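Local structure of hypothetical conserved protein (Thermus thermophilus, 3DZM) at residues L40-G45 with L84-L89. The protein is a major outer membrane protein, a calcium-binding beta-barrel whose function is not known. Numbering follows the deposited sequence.
Sequences LGVRLG and LSLDVL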
ATOM      1  N   LEU A  40       7.626 -19.032 -16.207  1.00 85.11           N
ATOM      2  CA  LEU A  40       7.735 -17.644 -15.758  1.00 75.94           C
ATOM      3  C   LEU A  40       6.519 -16.785 -16.067  1.00 86.10           C
ATOM      4  O   LEU A  40       5.798 -16.992 -17.042  1.00 94.86           O
ATOM      5  CB  LEU A  40       8.948 -16.951 -16.352  1.00 78.42           C
ATOM      6  CG  LEU A  40      10.203 -17.086 -15.495  1.00 93.70           C
ATOM      7  CD1 LEU A  40       9.955 -16.510 -14.120  1.00 96.95           C
ATOM      8  CD2 LEU A  40      10.585 -18.535 -15.374  1.00 98.57           C
ATOM      9  N   GLY A  41       6.320 -15.805 -15.197  1.00 85.95           N
ATOM     10  CA  GLY A  41       5.203 -14.893 -15.237  1.00 73.56           C
ATOM     11  C   GLY A  41       5.702 -13.579 -14.706  1.00 69.58           C
ATOM     12  O   GLY A  41       6.598 -13.559 -13.885  1.00 75.55           O
ATOM     13  N   VAL A  42       5.136 -12.483 -15.198  1.00 70.16           N
ATOM     14  CA  VAL A  42       5.428 -11.140 -14.707  1.00 64.16           C
ATOM     15  C   VAL A  42       4.106 -10.428 -14.464  1.00 67.63           C
ATOM     16  O   VAL A  42       3.179 -10.563 -15.251  1.00 66.75           O
ATOM     17  CB  VAL A  42       6.297 -10.399 -15.699  1.00 73.77           C
ATOM     18  CG1 VAL A  42       6.374  -8.960 -15.360  1.00 75.79           C
ATOM     19  CG2 VAL A  42       7.687 -11.003 -15.663  1.00 80.39           C
ATOM     20  N   ARG A  43       3.993  -9.740 -13.327  1.00 68.92           N
ATOM     21  CA  ARG A  43       2.801  -8.962 -13.013  1.00 63.38           C
ATOM     22  C   ARG A  43       3.207  -7.525 -12.660  1.00 67.79           C
ATOM     23  O   ARG A  43       4.082  -7.334 -11.810  1.00 74.35           O
ATOM     24  CB  ARG A  43       1.997  -9.610 -11.871  1.00 60.47           C
ATOM     25  CG  ARG A  43       0.780  -8.794 -11.475  1.00 69.79           C
ATOM     26  CD  ARG A  43      -0.108  -9.447 -10.474  1.00 72.66           C
ATOM     27  NE  ARG A  43       0.642  -9.797  -9.291  1.00 82.94           N
ATOM     28  CZ  ARG A  43       0.086 -10.282  -8.195  1.00 88.63           C
ATOM     29  NH1 ARG A  43      -1.221 -10.448  -8.169  1.00 88.17           N
ATOM     30  NH2 ARG A  43       0.838 -10.605  -7.145  1.00 88.70           N
ATOM     31  N   LEU A  44       2.617  -6.529 -13.339  1.00 57.96           N
ATOM     32  CA  LEU A  44       2.734  -5.120 -12.911  1.00 62.62           C
ATOM     33  C   LEU A  44       1.391  -4.696 -12.386  1.00 67.81           C
ATOM     34  O   LEU A  44       0.386  -4.939 -13.039  1.00 73.34           O
ATOM     35  CB  LEU A  44       2.990  -4.179 -14.069  1.00 68.74           C
ATOM     36  CG  LEU A  44       4.345  -3.908 -14.660  1.00 79.12           C
ATOM     37  CD1 LEU A  44       4.976  -5.222 -14.980  1.00 91.41           C
ATOM     38  CD2 LEU A  44       4.100  -3.144 -15.921  1.00 74.68           C
ATOM     39  N   GLY A  45       1.363  -4.035 -11.239  1.00 61.09           N
ATOM     40  CA  GLY A  45       0.100  -3.738 -10.610  1.00 63.38           C
ATOM     41  C   GLY A  45       0.122  -2.444  -9.851  1.00 66.48           C
ATOM     42  O   GLY A  45       1.181  -1.995  -9.423  1.00 69.42           O
ATOM     43  N   LEU A  84       2.993   0.873  -6.428  1.00 64.33           N
ATOM     44  CA  LEU A  84       3.362   0.331  -7.730  1.00 58.39           C
ATOM     45  C   LEU A  84       4.226  -0.849  -7.455  1.00 60.94           C
ATOM     46  O   LEU A  84       5.145  -0.789  -6.643  1.00 66.91           O
ATOM     47  CB  LEU A  84       4.125   1.355  -8.553  1.00 62.66           C
ATOM     48  CG  LEU A  84       3.183   2.257  -9.335  1.00 77.79           C
ATOM     49  CD1 LEU A  84       2.386   3.060  -8.359  1.00 86.24           C
ATOM     50  CD2 LEU A  84       3.942   3.162 -10.244  1.00 82.90           C
ATOM     51  N   SER A  85       3.917  -1.944  -8.116  1.00 62.96           N
ATOM     52  CA  SER A  85       4.615  -3.180  -7.843  1.00 64.37           C
ATOM     53  C   SER A  85       4.972  -3.967  -9.127  1.00 61.67           C
ATOM     54  O   SER A  85       4.282  -3.912 -10.130  1.00 68.20           O
ATOM     55  CB  SER A  85       3.789  -4.033  -6.864  1.00 68.98           C
ATOM     56  OG  SER A  85       3.074  -5.004  -7.594  1.00 85.07           O
ATOM     57  N   LEU A  86       6.082  -4.686  -9.073  1.00 58.68           N
ATOM     58  CA  LEU A  86       6.458  -5.630 -10.105  1.00 63.48           C
ATOM     59  C   LEU A  86       6.796  -6.967  -9.450  1.00 70.38           C
ATOM     60  O   LEU A  86       7.579  -7.002  -8.510  1.00 75.88           O
ATOM     61  CB  LEU A  86       7.670  -5.129 -10.889  1.00 68.49           C
ATOM     62  CG  LEU A  86       8.182  -6.222 -11.825  1.00 82.78           C
ATOM     63  CD1 LEU A  86       7.404  -6.220 -13.133  1.00 81.17           C
ATOM     64  CD2 LEU A  86       9.647  -6.049 -12.081  1.00 87.08           C
ATOM     65  N   ASP A  87       6.186  -8.051  -9.941  1.00 65.54           N
ATOM     66  CA  ASP A  87       6.397  -9.391  -9.404  1.00 63.14           C
ATOM     67  C   ASP A  87       6.854 -10.333 -10.488  1.00 63.46           C
ATOM     68  O   ASP A  87       6.252 -10.396 -11.543  1.00 71.70           O
ATOM     69  CB  ASP A  87       5.109 -10.028  -8.861  1.00 79.53           C
ATOM     70  CG  ASP A  87       4.376  -9.180  -7.879  1.00 94.25           C
ATOM     71  OD1 ASP A  87       5.024  -8.430  -7.144  1.00106.82           O
ATOM     72  OD2 ASP A  87       3.136  -9.283  -7.823  1.00100.45           O
ATOM     73  N   VAL A  88       7.887 -11.114 -10.200  1.00 63.77           N
ATOM     74  CA  VAL A  88       8.209 -12.278 -11.002  1.00 64.50           C
ATOM     75  C   VAL A  88       7.535 -13.471 -10.351  1.00 65.87           C
ATOM     76  O   VAL A  88       7.712 -13.685  -9.157  1.00 64.79           O
ATOM     77  CB  VAL A  88       9.732 -12.484 -11.074  1.00 70.94           C
ATOM     78  CG1 VAL A  88      10.118 -13.865 -11.719  1.00 54.58           C
ATOM     79  CG2 VAL A  88      10.374 -11.268 -11.767  1.00 56.00           C
ATOM     80  N   LEU A  89       6.736 -14.201 -11.138  1.00 67.91           N
ATOM     81  CA  LEU A  89       5.997 -15.391 -10.715  1.00 66.15           C
ATOM     82  C   LEU A  89       6.585 -16.631 -11.342  1.00 74.53           C
ATOM     83  O   LEU A  89       6.937 -16.614 -12.494  1.00 84.92           O
ATOM     84  CB  LEU A  89       4.557 -15.294 -11.207  1.00 68.15           C
ATOM     85  CG  LEU A  89       3.833 -13.996 -10.878  1.00 79.62           C
ATOM     86  CD1 LEU A  89       3.088 -13.462 -12.064  1.00 79.05           C
ATOM     87  CD2 LEU A  89       2.892 -14.271  -9.737  1.00 89.52           C
TER
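The Arg43 guanidinium has the carboxylate of Asp87 at its edge, near its plane, and makes a cation-pi contact with Tyr104 of strand 100-117. The two planes of the salt bridge are turned 64° apart. Both groups belong to neighbouring antiparallel strands of the outer membrane beta-barrel, 40-50 and 76-90, and lie probably on the barrel's inner side. Arg43 NE and NH2 both donate to the same oxygen, Asp87 OD2. Arg43 NH2 lies 2.7 Å from Asp87 OD2, nearly along its C-O axis. Arg43 NE, 2.9 Å from Asp87 OD2, comes in on the anti side. The Arg43 chain bends at chi3 (56°), which sets NE off the extended line of the side chain. Arg108 holds the other carboxylate oxygen, OD1, while Glu14 and Asp156 take Arg43 NH1 and NH2. Arg43 and Asp87 are buried, and this cluster of charges links their strands to 10-17, 100-117 and 151-172.

Beside the pair, Leu89 CD1 lies 4.0 Å from Arg43 CB and packs on the backbone of Gly41. The other face of the sheet is apolar, consistent with a membrane-facing surface. It carries Leu40, Val42, Leu44, Leu86 and Val88. Leu86 CD1 meets both Val42 CG1 and Leu44 CD1, and Leu40 CD1 touches Val88 CG1. Backbone hydrogen bonds join the pairs Gly41-Leu89, Arg43-Asp87 and Gly45-Ser85. The bond from Gly41 N to Leu89 O is weak. Its companion is nearly straight at 173°, with Leu89 N lying 2.8 Å from Gly41 O and above the carbonyl plane.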